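Local coordinates for protein transport protein SEC16 (Saccharomyces cerevisiae, PDB 3MZK) that helps initiate assembly of the COPII coat that forms transport vesicles at the endoplasmic reticulum and selects their cargo, and also takes part in autophagy, at residues A217-L220 with L221-Q225; S187-G190 with K191-S195. One frame throughout, in Å; residues are numbered along the deposited sequence.

Contact 1. Residues A217-L220 with L221-Q225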
loop_
_atom_site.group_PDB
_atom_site.type_symbol
_atom_site.label_atom_id
_atom_site.label_comp_id
_atom_site.label_asym_id
_atom_site.label_seq_id
_atom_site.Cartn_x
_atom_site.Cartn_y
_atom_site.Cartn_z
ATOM N N ALA B 217 27.574 -15.273 10.270
ATOM C CA ALA B 217 26.378 -15.684 9.552
ATOM C C ALA B 217 25.108 -15.277 10.290
ATOM O O ALA B 217 24.166 -14.772 9.685
ATOM C CB ALA B 217 26.397 -17.184 9.320
ATOM N N HIS B 218 25.081 -15.502 11.599
ATOM C CA HIS B 218 23.910 -15.156 12.389
ATOM C C HIS B 218 23.545 -13.696 12.191
ATOM O O HIS B 218 22.388 -13.359 11.941
ATOM C CB HIS B 218 24.159 -15.421 13.872
ATOM C CG HIS B 218 24.401 -16.860 14.196
ATOM N ND1 HIS B 218 25.659 -17.421 14.193
ATOM C CD2 HIS B 218 23.545 -17.855 14.530
ATOM C CE1 HIS B 218 25.568 -18.701 14.513
ATOM N NE2 HIS B 218 24.296 -18.988 14.722
ATOM N N PHE B 219 24.543 -12.829 12.308
ATOM C CA PHE B 219 24.308 -11.394 12.257
ATOM C C PHE B 219 23.792 -10.985 10.878
ATOM O O PHE B 219 22.746 -10.350 10.767
ATOM C CB PHE B 219 25.582 -10.633 12.625
ATOM C CG PHE B 219 25.331 -9.281 13.238
ATOM C CD1 PHE B 219 26.194 -8.768 14.195
ATOM C CD2 PHE B 219 24.240 -8.518 12.855
ATOM C CE1 PHE B 219 25.972 -7.526 14.757
ATOM C CE2 PHE B 219 24.014 -7.272 13.416
ATOM C CZ PHE B 219 24.883 -6.778 14.369
ATOM N N LEU B 220 24.520 -11.365 9.832
ATOM C CA LEU B 220 24.117 -11.047 8.463
ATOM C C LEU B 220 22.722 -11.581 8.156
ATOM O O LEU B 220 21.888 -10.881 7.573
ATOM C CB LEU B 220 25.117 -11.614 7.453
ATOM C CG LEU B 220 26.454 -10.890 7.308
ATOM C CD1 LEU B 220 27.336 -11.616 6.309
ATOM C CD2 LEU B 220 26.233 -9.446 6.888
ATOM N N LEU B 221 22.481 -12.828 8.546
ATOM C CA LEU B 221 21.198 -13.468 8.309
ATOM C C LEU B 221 20.069 -12.631 8.883
ATOM O O LEU B 221 19.072 -12.380 8.210
ATOM C CB LEU B 221 21.176 -14.865 8.923
ATOM C CG LEU B 221 19.846 -15.611 8.830
ATOM C CD1 LEU B 221 19.352 -15.667 7.394
ATOM C CD2 LEU B 221 19.995 -17.006 9.399
ATOM N N LEU B 222 20.234 -12.187 10.124
ATOM C CA LEU B 222 19.189 -11.427 10.796
ATOM C C LEU B 222 18.904 -10.088 10.122
ATOM O O LEU B 222 17.746 -9.736 9.898
ATOM C CB LEU B 222 19.536 -11.205 12.267
ATOM C CG LEU B 222 18.458 -10.416 13.008
ATOM C CD1 LEU B 222 17.918 -11.217 14.169
ATOM C CD2 LEU B 222 18.992 -9.070 13.472
ATOM N N ILE B 223 19.961 -9.341 9.813
ATOM C CA ILE B 223 19.823 -8.052 9.138
ATOM C C ILE B 223 19.036 -8.161 7.835
ATOM O O ILE B 223 18.166 -7.337 7.556
ATOM C CB ILE B 223 21.192 -7.432 8.823
ATOM C CG1 ILE B 223 21.957 -7.161 10.117
ATOM C CG2 ILE B 223 21.019 -6.142 8.056
ATOM C CD1 ILE B 223 23.309 -6.540 9.904
ATOM N N PHE B 224 19.347 -9.181 7.043
ATOM C CA PHE B 224 18.673 -9.383 5.764
ATOM C C PHE B 224 17.246 -9.891 5.941
ATOM O O PHE B 224 16.379 -9.616 5.115
ATOM C CB PHE B 224 19.480 -10.330 4.868
ATOM C CG PHE B 224 20.814 -9.781 4.463
ATOM C CD1 PHE B 224 20.935 -8.467 4.033
ATOM C CD2 PHE B 224 21.954 -10.567 4.530
ATOM C CE1 PHE B 224 22.167 -7.952 3.669
ATOM C CE2 PHE B 224 23.190 -10.055 4.166
ATOM C CZ PHE B 224 23.296 -8.746 3.736
ATOM N N GLN B 225 17.002 -10.629 7.019
ATOM C CA GLN B 225 15.657 -11.120 7.304
ATOM C C GLN B 225 14.733 -9.977 7.685
ATOM O O GLN B 225 13.589 -9.918 7.241
ATOM C CB GLN B 225 15.677 -12.154 8.430
ATOM C CG GLN B 225 16.319 -13.468 8.055
ATOM C CD GLN B 225 15.717 -14.061 6.803
ATOM O OE1 GLN B 225 14.539 -13.858 6.511
ATOM N NE2 GLN B 225 16.526 -14.790 6.047
#
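Phe219 throws its ring out with CG anti to the backbone N (chi1 -152°), while Ile223, one turn on, holds CG1 beside its own N and runs straight out to CD1 (chi1 -62°, chi2 -180°). The two side chains therefore slant across one another: CD1 of Ile223 ends 3.7 Å from CE2 of Phe219, just as near to CD2, and CG1 of Ile223 follows at 3.8 Å from CD2 of Phe219. Leu220 and Phe224 make the neighbouring i, i+4 pair in a different way. Both hold CG beside the backbone N and anti to the carbonyl carbon, and the two side chains lie side by side, pointing the same way; CE2 of Phe224 meets the leucine at two points, 4.1 Å from both CB and CD2 of Leu220. The carbonyl oxygen of Leu220 approaches the CG-CD2 side of the ring obliquely, with CD2 of Phe224 the ring atom nearest to it.

The rungs beneath are those of a regular alpha helix. Leu221 N bonds to Ala217 O at 2.8 Å, Ile223 N to Phe219 O at 3.1 Å, and the Leu222 and Phe224 amides reach back likewise to His218 and Leu220. These residues make up most of helix 214-226 in the helical domain of Sec16, which belongs to the ancestral coatomer element family. Phe219 and Ile223 both reach Ala258 of helix 252-261, and Leu221 packs on Ile198 and Leu202 of helix 191-203. Leu220 packs on Leu158 and Phe224 on Leu184 of a second Sec16 subunit, which Phe219 also touches at Gln162. Putting an alanine here in place of Phe224 would probably leave Leu220 without its flanking ring and open a gap against Leu184 of the partner chain.

Contact 2. Residues S187-G190 with K191-S195; sequences SLMG and KDRWS
The methyl CE of Met189 sits against the side chain of Arg193, 3.4 Å from CD and equally near to NH1 of Arg193, with NE and CZ a little farther off. The two chains slant across each other, the contact being plain van der Waals. A few residues away Ser187 meets Trp194: its CB lies 3.9 Å from CZ3 of the indole, and its backbone N comes up at the ring's edge, close to the ring plane, 3.9 Å from CE3 of Trp194.

What sets these pairs facing each other is the turn at Gly190. It is the N-cap of helix 191-203, and its carbonyl accepts the first backbone bond of that helix, a weak one from Trp194 N at 3.4 Å. Its phi of 107° breaks the backbone away from the preceding helix, and a CB at these angles would press on the carbonyl oxygen of Met189, which explains a glycine at this corner. One water bridges the turn: it donates to Met189 O at 2.7 Å and accepts a weak bond from Asp192 N at 3.2 Å, giving the amide in the open first turn a partner. Met189 then folds back on Arg193 through a bend at chi3 (64°), whereas the arginine runs extended from CG to NE.

Farther out, Ser187 OG bonds back to Leu184 O, three residues earlier, and Lys191 NZ reaches Gly229 O in the loop after helix 214-226. Arg193 extends over helix 166-175, packing on Leu170 and making a long, weak ion pair with Asp167, while Trp194 packs on Leu184 of the second subunit. The corner thus joins helices 179-187 and 191-203 in a helical hairpin, with helix 166-175 alongside and the second Sec16 subunit against Trp194.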
loop_
_atom_site.group_PDB
_atom_site.type_symbol
_atom_site.label_atom_id
_atom_site.label_comp_id
_atom_site.label_asym_id
_atom_site.label_seq_id
_atom_site.Cartn_x
_atom_site.Cartn_y
_atom_site.Cartn_z
ATOM N N SER B 187 12.899 -14.193 -5.386
ATOM C CA SER B 187 12.143 -12.960 -5.202
ATOM C C SER B 187 10.782 -13.021 -5.901
ATOM O O SER B 187 9.850 -12.318 -5.522
ATOM C CB SER B 187 12.949 -11.745 -5.671
ATOM O OG SER B 187 13.139 -11.747 -7.076
ATOM N N LEU B 188 10.670 -13.870 -6.919
ATOM C CA LEU B 188 9.404 -14.039 -7.629
ATOM C C LEU B 188 8.436 -14.929 -6.857
ATOM O O LEU B 188 7.303 -15.131 -7.289
ATOM C CB LEU B 188 9.631 -14.652 -9.012
ATOM C CG LEU B 188 10.657 -14.005 -9.940
ATOM C CD1 LEU B 188 10.701 -14.743 -11.266
ATOM C CD2 LEU B 188 10.341 -12.535 -10.159
ATOM N N MET B 189 8.885 -15.459 -5.719
ATOM C CA MET B 189 8.141 -16.503 -5.016
ATOM C C MET B 189 7.715 -16.138 -3.594
ATOM O O MET B 189 7.025 -16.914 -2.932
ATOM C CB MET B 189 8.957 -17.800 -4.991
ATOM C CG MET B 189 9.399 -18.280 -6.357
ATOM S SD MET B 189 10.523 -19.680 -6.263
ATOM C CE MET B 189 9.478 -20.929 -5.540
ATOM N N GLY B 190 8.130 -14.968 -3.120
ATOM C CA GLY B 190 7.753 -14.521 -1.792
ATOM C C GLY B 190 8.887 -14.569 -0.788
ATOM O O GLY B 190 9.893 -15.248 -1.000
ATOM N N LYS B 191 8.711 -13.849 0.318
ATOM C CA LYS B 191 9.742 -13.715 1.339
ATOM C C LYS B 191 10.209 -15.061 1.885
ATOM O O LYS B 191 11.354 -15.199 2.316
ATOM C CB LYS B 191 9.226 -12.851 2.491
ATOM C CG LYS B 191 8.060 -13.472 3.236
ATOM C CD LYS B 191 7.713 -12.713 4.505
ATOM C CE LYS B 191 6.699 -13.494 5.325
ATOM N NZ LYS B 191 6.333 -12.793 6.584
ATOM N N ASP B 192 9.317 -16.047 1.861
ATOM C CA ASP B 192 9.581 -17.351 2.465
ATOM C C ASP B 192 10.810 -18.040 1.885
ATOM O O ASP B 192 11.791 -18.275 2.588
ATOM C CB ASP B 192 8.360 -18.264 2.322
ATOM C CG ASP B 192 7.137 -17.722 3.040
ATOM O OD1 ASP B 192 6.960 -16.487 3.075
ATOM O OD2 ASP B 192 6.351 -18.535 3.571
ATOM N N ARG B 193 10.752 -18.373 0.601
ATOM C CA ARG B 193 11.864 -19.062 -0.039
ATOM C C ARG B 193 13.064 -18.143 -0.228
ATOM O O ARG B 193 14.206 -18.600 -0.254
ATOM C CB ARG B 193 11.427 -19.696 -1.360
ATOM C CG ARG B 193 10.458 -20.844 -1.163
ATOM C CD ARG B 193 10.420 -21.756 -2.363
ATOM N NE ARG B 193 9.400 -22.786 -2.219
ATOM C CZ ARG B 193 8.099 -22.570 -2.381
ATOM N NH1 ARG B 193 7.661 -21.357 -2.687
ATOM N NH2 ARG B 193 7.236 -23.566 -2.231
ATOM N N TRP B 194 12.799 -16.848 -0.355
ATOM C CA TRP B 194 13.863 -15.852 -0.370
ATOM C C TRP B 194 14.775 -16.067 0.833
ATOM O O TRP B 194 15.996 -16.143 0.702
ATOM C CB TRP B 194 13.271 -14.443 -0.335
ATOM C CG TRP B 194 14.289 -13.365 -0.120
ATOM C CD1 TRP B 194 14.673 -12.824 1.075
ATOM C CD2 TRP B 194 15.051 -12.692 -1.127
ATOM N NE1 TRP B 194 15.630 -11.857 0.872
ATOM C CE2 TRP B 194 15.879 -11.757 -0.473
ATOM C CE3 TRP B 194 15.118 -12.792 -2.520
ATOM C CZ2 TRP B 194 16.758 -10.927 -1.161
ATOM C CZ3 TRP B 194 15.994 -11.967 -3.202
ATOM C CH2 TRP B 194 16.801 -11.048 -2.522
ATOM N N SER B 195 14.166 -16.173 2.008
ATOM C CA SER B 195 14.902 -16.391 3.245
ATOM C C SER B 195 15.702 -17.692 3.217
ATOM O O SER B 195 16.863 -17.723 3.619
ATOM C CB SER B 195 13.938 -16.391 4.433
ATOM O OG SER B 195 14.597 -16.769 5.628
HETATM O O HOH W 1 7.282 -17.223 -0.291
#

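Contact 1 lies within one helix and is largely buried, contact 2 is a surface corner between two helices, and they are about 16 Å apart, centre to centre. The chemistry follows the place: 217-225 relies on unbroken backbone rungs and on leucine, isoleucine and phenylalanine side chains, while 187-195 uses a capping glycine, a water and charged residues, with only Trp194 and Ser195 buried. Contact 2 begins helix 191-203, contact 1 occupies helix 214-226 next in the chain, and the two helices pack together; Gln225 NE2 and Ser195 OG come within 2.8 Å where the contacts meet. Both contacts also face the second subunit.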